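Local coordinates for protein cytochrome P450 (CYP102L1) (Mycobacterium phage Adler, PDB 6N6Q) that is a phage-encoded haem-containing cytochrome P450, probably a monooxygenase that activates oxygen at its haem iron, at residues I335-R340 and A389-E394. Numbering follows the deposited sequence.
Sequences IDEALR and AEFKPE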
# COMPACT_ATOMS: atom_id res chain seq x y z
N ILE A 335 -0.46 14.02 2.40
CA ILE A 335 -0.29 12.58 2.22
C ILE A 335 1.10 12.15 2.67
O ILE A 335 1.27 11.07 3.24
CB ILE A 335 -0.56 12.19 0.76
CG1 ILE A 335 -1.91 12.74 0.30
CG2 ILE A 335 -0.52 10.68 0.60
CD1 ILE A 335 -2.25 12.37 -1.12
N ASP A 336 2.11 12.98 2.42
CA ASP A 336 3.47 12.65 2.83
C ASP A 336 3.56 12.54 4.35
O ASP A 336 4.14 11.59 4.89
CB ASP A 336 4.45 13.68 2.30
CG ASP A 336 4.64 13.59 0.80
OD1 ASP A 336 4.06 12.67 0.18
OD2 ASP A 336 5.37 14.43 0.24
N GLU A 337 2.98 13.51 5.06
CA GLU A 337 3.01 13.47 6.52
C GLU A 337 2.20 12.30 7.06
O GLU A 337 2.55 11.73 8.10
CB GLU A 337 2.49 14.79 7.09
CG GLU A 337 2.52 14.89 8.61
CD GLU A 337 3.92 15.02 9.19
OE1 GLU A 337 4.90 15.06 8.41
OE2 GLU A 337 4.05 15.08 10.43
N ALA A 338 1.12 11.92 6.37
CA ALA A 338 0.37 10.74 6.77
C ALA A 338 1.20 9.47 6.58
O ALA A 338 1.20 8.59 7.45
CB ALA A 338 -0.94 10.64 5.98
N LEU A 339 1.91 9.37 5.46
CA LEU A 339 2.77 8.22 5.22
C LEU A 339 4.00 8.22 6.12
O LEU A 339 4.65 7.18 6.26
CB LEU A 339 3.19 8.17 3.75
CG LEU A 339 2.08 7.78 2.78
CD1 LEU A 339 2.59 7.79 1.34
CD2 LEU A 339 1.54 6.40 3.14
N ARG A 340 4.34 9.36 6.72
CA ARG A 340 5.42 9.39 7.70
C ARG A 340 4.92 8.94 9.06
O ARG A 340 5.43 7.96 9.63
CB ARG A 340 6.04 10.79 7.79
CG ARG A 340 7.26 10.85 8.69
CD ARG A 340 7.61 12.28 9.07
NE ARG A 340 6.58 12.89 9.91
CZ ARG A 340 6.49 12.73 11.22
NH1 ARG A 340 7.38 11.97 11.86
NH2 ARG A 340 5.52 13.33 11.90
N ALA A 389 5.91 13.38 16.78
CA ALA A 389 4.62 12.73 16.99
C ALA A 389 3.44 13.58 16.54
O ALA A 389 2.30 13.14 16.65
CB ALA A 389 4.45 12.34 18.46
N GLU A 390 3.69 14.79 16.06
CA GLU A 390 2.63 15.70 15.63
C GLU A 390 2.42 15.61 14.13
O GLU A 390 3.36 15.38 13.36
CB GLU A 390 2.95 17.14 16.03
CG GLU A 390 3.42 17.31 17.46
CD GLU A 390 3.58 18.77 17.85
OE1 GLU A 390 3.22 19.12 19.00
OE2 GLU A 390 4.07 19.56 17.02
N PHE A 391 1.17 15.80 13.70
CA PHE A 391 0.83 15.84 12.29
C PHE A 391 1.03 17.28 11.81
O PHE A 391 0.22 18.16 12.10
CB PHE A 391 -0.60 15.37 12.06
CG PHE A 391 -1.01 15.32 10.61
CD1 PHE A 391 -0.67 14.23 9.82
CD2 PHE A 391 -1.72 16.36 10.04
CE1 PHE A 391 -1.04 14.19 8.49
CE2 PHE A 391 -2.09 16.32 8.71
CZ PHE A 391 -1.75 15.23 7.93
N LYS A 392 2.12 17.51 11.08
CA LYS A 392 2.45 18.84 10.57
C LYS A 392 2.88 18.70 9.11
O LYS A 392 4.04 18.34 8.83
CB LYS A 392 3.55 19.50 11.40
CG LYS A 392 3.26 19.53 12.89
CD LYS A 392 4.41 20.16 13.68
CE LYS A 392 4.48 21.66 13.47
NZ LYS A 392 5.43 22.30 14.41
N PRO A 393 1.98 18.95 8.16
CA PRO A 393 2.33 18.76 6.74
C PRO A 393 3.49 19.63 6.27
O PRO A 393 4.27 19.18 5.43
CB PRO A 393 1.03 19.12 6.01
CG PRO A 393 -0.05 18.92 7.02
CD PRO A 393 0.56 19.30 8.34
N GLU A 394 3.62 20.85 6.80
CA GLU A 394 4.70 21.73 6.37
C GLU A 394 6.08 21.15 6.67
O GLU A 394 7.07 21.60 6.08
CB GLU A 394 4.56 23.11 7.03
CG GLU A 394 3.42 23.96 6.48
CD GLU A 394 2.11 23.75 7.22
OE1 GLU A 394 1.95 22.70 7.88
OE2 GLU A 394 1.24 24.65 7.14
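Glu337 lays its CG methylene against the ring of Phe391, 3.5 Å from CD1, the two side chains running past each other in opposite directions. Glu337 CB reaches 4.0 Å from CA of Pro393. With CG anti to the backbone nitrogen (chi1 -178°) and a bend at chi2 of 72°, the carboxylate is carried beyond the ring to the backbone of Lys392, its plane turned 67° from that of Phe391. There Lys392 N donates a straight hydrogen bond of 3.2 Å to Glu337 OE2. Arg340, one helical turn on, grips the carboxylate side-on, NE to Glu337 OE1 at 3.1 Å and NH2 to Glu337 OE2 at 2.7 Å. Lys392 N and Arg340 NH2 reach OE2 from opposite faces, each well out of the carboxylate plane, whereas both oxygens lie near the guanidinium plane. Beyond the two segments Arg395 forms a salt bridge to OE2, while Ala388 and His379 supply carbonyl acceptors to Arg340. The rim of the Phe391 ring meets the helix at Ala338, whose N lies near the ring plane and whose CB is 4.3 Å from Phe391 CE1; the ring also stacks with Phe293.

Glu337 and Arg340 lie in helix 329-341 in the sequence EALR, which fits the ExxR motif of the P450 K helix; Arg395, just after the loop segment, would complete the family's E-R-R triad. Because OE2 is shared by two arginines and a backbone amide, the carboxylate of buried Glu337 is probably stabilised in its ionised form, and the loop is joined to the helix by a backbone hydrogen bond, the Arg395 salt bridge and the packing of Phe391.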